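Local atomic coordinates of C-domain type II peptide synthetase (Streptomyces globisporus, PDB entry 4ZNM), a protein that is a condensation-domain protein of a type II peptide synthetase, from a bacterium of the genus Streptomyces. Residues A[247-252]-A[420-425]; A[267-272]-A[369-374]. One frame throughout, in Å; residues are numbered along the deposited sequence.

Interaction 1. Residues A[247-252]-A[420-425]; sequences FAVRGE and GSMAGS
The Phe247 ring lies flat over Gly424, its partner in a hydrogen-bonded antiparallel pair. Gly424 CA stands 3.6 Å from the centroid of the Phe247 ring, 17° off the normal, and is shifted toward the rim at CZ, a CH-pi contact on one face. Phe247 CE1 also comes obliquely within 3.6 Å of Ser425 N. Phe247 CG sits between the backbone N and the carbonyl carbon (chi1 65°), and from there the ring extends over the neighbouring strand at Gly424. An aromatic ring laid over a cross-strand glycine is a known pairing in antiparallel sheets, in which the ring covers the backbone of a residue without a side chain.

Beneath the ring the pair is closed by two nearly straight bonds, Phe247 N to Gly424 O at 2.8 Å and Gly424 N to Phe247 O at 2.7 Å. Further along, Val249 N donates to Met422 O at 2.9 Å, and that same Met422 O takes a CA-H...O contact from Ala248 CA. On the Phe247 side of the sheet, Val249 CG2 rests 3.9 Å from Met422 CB. Met422 N is buried with no polar partner.

Strand 242-249 is an edge strand of a five-stranded mixed sheet, beside strand 422-429, which is bonded in turn to strand 410-416. Phe247 reaches Ile414 of that third strand, while Val249 and Met422 both pack on Met272 of helix 268-284.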
loop_
_atom_site.group_PDB
_atom_site.type_symbol
_atom_site.label_atom_id
_atom_site.label_comp_id
_atom_site.label_asym_id
_atom_site.label_seq_id
_atom_site.Cartn_x
_atom_site.Cartn_y
_atom_site.Cartn_z
ATOM N N PHE A 247 13.208 5.205 1.790
ATOM C CA PHE A 247 13.751 6.554 1.754
ATOM C C PHE A 247 12.830 7.498 2.505
ATOM O O PHE A 247 11.702 7.143 2.869
ATOM C CB PHE A 247 13.949 7.028 0.312
ATOM C CG PHE A 247 12.682 7.168 -0.454
ATOM C CD1 PHE A 247 12.157 6.092 -1.129
ATOM C CD2 PHE A 247 12.017 8.385 -0.513
ATOM C CE1 PHE A 247 10.978 6.208 -1.859
ATOM C CE2 PHE A 247 10.836 8.511 -1.267
ATOM C CZ PHE A 247 10.322 7.417 -1.925
ATOM N N ALA A 248 13.333 8.699 2.747
ATOM C CA ALA A 248 12.596 9.720 3.486
ATOM C C ALA A 248 12.859 11.049 2.833
ATOM O O ALA A 248 13.982 11.332 2.394
ATOM C CB ALA A 248 13.007 9.753 4.893
ATOM N N VAL A 249 11.823 11.861 2.727
ATOM C CA VAL A 249 12.032 13.169 2.178
ATOM C C VAL A 249 12.431 14.049 3.349
ATOM O O VAL A 249 11.630 14.322 4.245
ATOM C CB VAL A 249 10.823 13.661 1.418
ATOM C CG1 VAL A 249 11.130 14.992 0.757
ATOM C CG2 VAL A 249 10.481 12.668 0.364
ATOM N N ARG A 250 13.717 14.411 3.324
ATOM C CA ARG A 250 14.374 15.351 4.232
ATOM C C ARG A 250 13.531 16.577 4.599
ATOM O O ARG A 250 12.862 17.145 3.745
ATOM C CB ARG A 250 15.689 15.822 3.585
ATOM C CG ARG A 250 16.614 14.683 3.142
ATOM C CD ARG A 250 17.876 15.174 2.412
ATOM N NE ARG A 250 17.634 15.705 1.060
ATOM C CZ ARG A 250 17.569 17.000 0.735
ATOM N NH1 ARG A 250 17.698 17.952 1.658
ATOM N NH2 ARG A 250 17.358 17.350 -0.532
ATOM N N GLY A 251 13.600 16.992 5.863
ATOM C CA GLY A 251 12.856 18.134 6.358
ATOM C C GLY A 251 12.863 19.336 5.430
ATOM O O GLY A 251 11.805 19.785 5.021
ATOM N N GLU A 252 14.044 19.844 5.089
ATOM C CA GLU A 252 14.177 20.946 4.124
ATOM C C GLU A 252 13.369 20.680 2.828
ATOM O O GLU A 252 12.519 21.481 2.433
ATOM C CB GLU A 252 15.669 21.171 3.800
ATOM C CG GLU A 252 16.017 22.516 3.134
ATOM C CD GLU A 252 17.482 22.939 3.339
ATOM O OE1 GLU A 252 17.732 23.918 4.083
ATOM O OE2 GLU A 252 18.378 22.306 2.741
ATOM N N GLY A 420 4.111 17.144 8.045
ATOM C CA GLY A 420 4.894 17.663 6.952
ATOM C C GLY A 420 5.836 16.636 6.353
ATOM O O GLY A 420 6.228 16.775 5.206
ATOM N N SER A 421 6.191 15.596 7.102
ATOM C CA SER A 421 7.239 14.678 6.659
ATOM C C SER A 421 6.748 13.523 5.771
ATOM O O SER A 421 5.572 13.144 5.811
ATOM C CB SER A 421 7.953 14.100 7.870
ATOM O OG SER A 421 9.236 13.657 7.482
HETATM N N MSE A 422 7.668 12.952 4.996
HETATM C CA MSE A 422 7.344 11.858 4.094
HETATM C C MSE A 422 8.310 10.695 4.196
HETATM O O MSE A 422 9.526 10.869 4.269
HETATM C CB MSE A 422 7.320 12.320 2.638
HETATM C CG MSE A 422 6.062 13.057 2.234
HETATM SE SE MSE A 422 6.458 14.737 1.307
HETATM C CE MSE A 422 7.407 15.552 2.759
ATOM N N ALA A 423 7.735 9.504 4.140
ATOM C CA ALA A 423 8.496 8.267 4.165
ATOM C C ALA A 423 8.099 7.439 2.950
ATOM O O ALA A 423 6.913 7.269 2.661
ATOM C CB ALA A 423 8.236 7.498 5.436
ATOM N N GLY A 424 9.088 6.926 2.237
ATOM C CA GLY A 424 8.807 6.201 1.013
ATOM C C GLY A 424 9.454 4.835 0.928
ATOM O O GLY A 424 10.442 4.547 1.618
ATOM N N SER A 425 8.894 4.022 0.037
ATOM C CA SER A 425 9.445 2.734 -0.348
ATOM C C SER A 425 9.383 2.555 -1.853
ATOM O O SER A 425 8.418 2.977 -2.514
ATOM C CB SER A 425 8.679 1.605 0.321
ATOM O OG SER A 425 9.020 1.530 1.699
#

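Interaction 2. Residues A[267-272]-A[369-374]; sequences SPFMTM and SVFQAV
Phe371 O has two kinds of neighbour: it is hydrogen-bonded to Thr293 OG1, and the rim of Phe269 comes up to it, with CZ of Phe269 3.6 Å from O of Phe371. The oxygen lies in the plane of the Phe269 ring, where aromatic C-H groups carry a slight positive charge, so the approach is probably mildly favourable.

With CG anti to the backbone N (chi1 -178°), the Phe269 side chain leaves the first turn of helix 268-284 and lies against strand 366-373. One face of its ring takes Ala373 CB, a CH-pi contact 27° off the normal and displaced toward CD1. There Phe269 CD1 and Ala373 CB are 3.4 Å apart, and CE1 of Phe269 sits 3.3 Å from N of Ala373, so the ring is tight against the strand backbone.

The second ring, Phe371, meets Phe269 obliquely, with planes at 35° and centroids 5.8 Å apart. Their CE1 atoms are 3.7 Å from one another, and Phe269 CZ lies in the plane of the Phe371 ring at its edge. Phe371 CZ also approaches the helix, 3.6 Å from Met272 O and 4.2 Å from Met272 CB. Tyr276, one turn on, stacks on Phe371, and Met272 O is hydrogen-bonded to Tyr445 OH.

This is a helix packed on a sheet, its short segment nearly antiparallel to the strand, with axes 9.4 Å apart. The two are joined by a ring face on a methyl group, an oblique ring pair and the Met272 side chain, without hydrogen bonds between the segments. The backbone oxygens of Phe371 and Met272 each have a side-chain hydroxyl of a neighbouring element as a partner, which probably eases the burial of polar backbone under apolar groups.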
loop_
_atom_site.group_PDB
_atom_site.type_symbol
_atom_site.label_atom_id
_atom_site.label_comp_id
_atom_site.label_asym_id
_atom_site.label_seq_id
_atom_site.Cartn_x
_atom_site.Cartn_y
_atom_site.Cartn_z
ATOM N N SER A 267 -2.287 19.018 -3.922
ATOM C CA SER A 267 -1.839 18.207 -2.787
ATOM C C SER A 267 -0.338 17.873 -2.921
ATOM O O SER A 267 0.207 17.864 -4.046
ATOM C CB SER A 267 -2.647 16.928 -2.694
ATOM O OG SER A 267 -2.303 16.098 -3.784
ATOM N N PRO A 268 0.333 17.572 -1.797
ATOM C CA PRO A 268 1.735 17.141 -1.893
ATOM C C PRO A 268 1.889 15.882 -2.739
ATOM O O PRO A 268 2.931 15.662 -3.346
ATOM C CB PRO A 268 2.139 16.880 -0.440
ATOM C CG PRO A 268 1.200 17.756 0.379
ATOM C CD PRO A 268 -0.096 17.779 -0.392
ATOM N N PHE A 269 0.867 15.047 -2.789
ATOM C CA PHE A 269 0.978 13.864 -3.621
ATOM C C PHE A 269 1.006 14.199 -5.098
ATOM O O PHE A 269 1.740 13.565 -5.858
ATOM C CB PHE A 269 -0.157 12.885 -3.396
ATOM C CG PHE A 269 -0.013 11.663 -4.224
ATOM C CD1 PHE A 269 1.037 10.799 -3.982
ATOM C CD2 PHE A 269 -0.866 11.401 -5.276
ATOM C CE1 PHE A 269 1.200 9.666 -4.739
ATOM C CE2 PHE A 269 -0.697 10.267 -6.049
ATOM C CZ PHE A 269 0.334 9.405 -5.778
HETATM N N MSE A 270 0.180 15.159 -5.519
HETATM C CA MSE A 270 0.146 15.565 -6.920
HETATM C C MSE A 270 1.496 16.093 -7.335
HETATM O O MSE A 270 1.938 15.821 -8.435
HETATM C CB MSE A 270 -0.892 16.631 -7.176
HETATM C CG MSE A 270 -2.304 16.160 -7.161
HETATM SE SE MSE A 270 -3.537 17.678 -7.180
HETATM C CE MSE A 270 -5.111 16.538 -6.952
ATOM N N THR A 271 2.125 16.897 -6.476
ATOM C CA THR A 271 3.493 17.383 -6.723
ATOM C C THR A 271 4.503 16.239 -6.893
ATOM O O THR A 271 5.305 16.234 -7.833
ATOM C CB THR A 271 3.968 18.300 -5.584
ATOM O OG1 THR A 271 3.020 19.366 -5.401
ATOM C CG2 THR A 271 5.339 18.901 -5.906
HETATM N N MSE A 272 4.491 15.273 -5.980
HETATM C CA MSE A 272 5.438 14.171 -6.064
HETATM C C MSE A 272 5.145 13.265 -7.292
HETATM O O MSE A 272 6.073 12.789 -7.967
HETATM C CB MSE A 272 5.427 13.381 -4.744
HETATM C CG MSE A 272 6.075 14.232 -3.533
HETATM SE SE MSE A 272 6.046 13.145 -2.005
HETATM C CE MSE A 272 7.575 12.018 -2.437
ATOM N N SER A 369 5.162 0.239 -13.694
ATOM C CA SER A 369 5.331 0.809 -12.381
ATOM C C SER A 369 4.066 1.523 -11.941
ATOM O O SER A 369 3.262 2.003 -12.753
ATOM C CB SER A 369 6.515 1.774 -12.355
ATOM O OG SER A 369 6.145 3.008 -12.934
ATOM N N VAL A 370 3.894 1.538 -10.633
ATOM C CA VAL A 370 2.791 2.194 -9.967
ATOM C C VAL A 370 3.358 3.239 -8.995
ATOM O O VAL A 370 4.341 2.983 -8.306
ATOM C CB VAL A 370 1.937 1.174 -9.181
ATOM C CG1 VAL A 370 0.780 1.844 -8.510
ATOM C CG2 VAL A 370 1.410 0.067 -10.087
ATOM N N PHE A 371 2.695 4.371 -8.882
ATOM C CA PHE A 371 3.127 5.421 -7.968
ATOM C C PHE A 371 1.945 5.771 -7.076
ATOM O O PHE A 371 0.967 6.326 -7.547
ATOM C CB PHE A 371 3.629 6.623 -8.754
ATOM C CG PHE A 371 4.408 7.638 -7.926
ATOM C CD1 PHE A 371 3.757 8.605 -7.194
ATOM C CD2 PHE A 371 5.789 7.629 -7.929
ATOM C CE1 PHE A 371 4.475 9.536 -6.436
ATOM C CE2 PHE A 371 6.521 8.555 -7.183
ATOM C CZ PHE A 371 5.857 9.513 -6.437
ATOM N N GLN A 372 2.026 5.406 -5.798
ATOM C CA GLN A 372 0.883 5.541 -4.899
ATOM C C GLN A 372 1.178 6.301 -3.638
ATOM O O GLN A 372 2.263 6.231 -3.098
ATOM C CB GLN A 372 0.330 4.161 -4.493
ATOM C CG GLN A 372 0.914 3.492 -3.282
ATOM C CD GLN A 372 0.084 2.296 -2.838
ATOM O OE1 GLN A 372 0.559 1.175 -2.862
ATOM N NE2 GLN A 372 -1.154 2.540 -2.415
ATOM N N ALA A 373 0.149 6.967 -3.147
ATOM C CA ALA A 373 0.139 7.496 -1.798
ATOM C C ALA A 373 -0.558 6.475 -0.917
ATOM O O ALA A 373 -1.604 5.962 -1.249
ATOM C CB ALA A 373 -0.579 8.863 -1.750
ATOM N N VAL A 374 0.044 6.173 0.214
ATOM C CA VAL A 374 -0.586 5.343 1.212
ATOM C C VAL A 374 -1.816 6.050 1.745
ATOM O O VAL A 374 -1.758 7.215 2.133
ATOM C CB VAL A 374 0.391 5.031 2.365
ATOM C CG1 VAL A 374 -0.303 4.237 3.448
ATOM C CG2 VAL A 374 1.560 4.255 1.860
#

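Overall arrangement
Both interactions involve the same five-stranded mixed sheet. Interaction 1 joins two adjacent strands at its margin, whereas interaction 2 lays helix 268-284 against strand 366-373, on the far side of strand 410-416. The first relies on straight backbone bonds and includes exposed residues, Ala248 and Ser421; the second, nearer the centre of the chain, consists of aromatic and aliphatic contacts and has none fully exposed. Each uses a phenylalanine ring laid on backbone or a methyl group. They meet through Met272, whose SE is 3.7 Å from Met422 SE, so the helix of interaction 2 also packs on the strand pair of interaction 1. In sequence, interaction 2 is nested within the loop that interaction 1 closes.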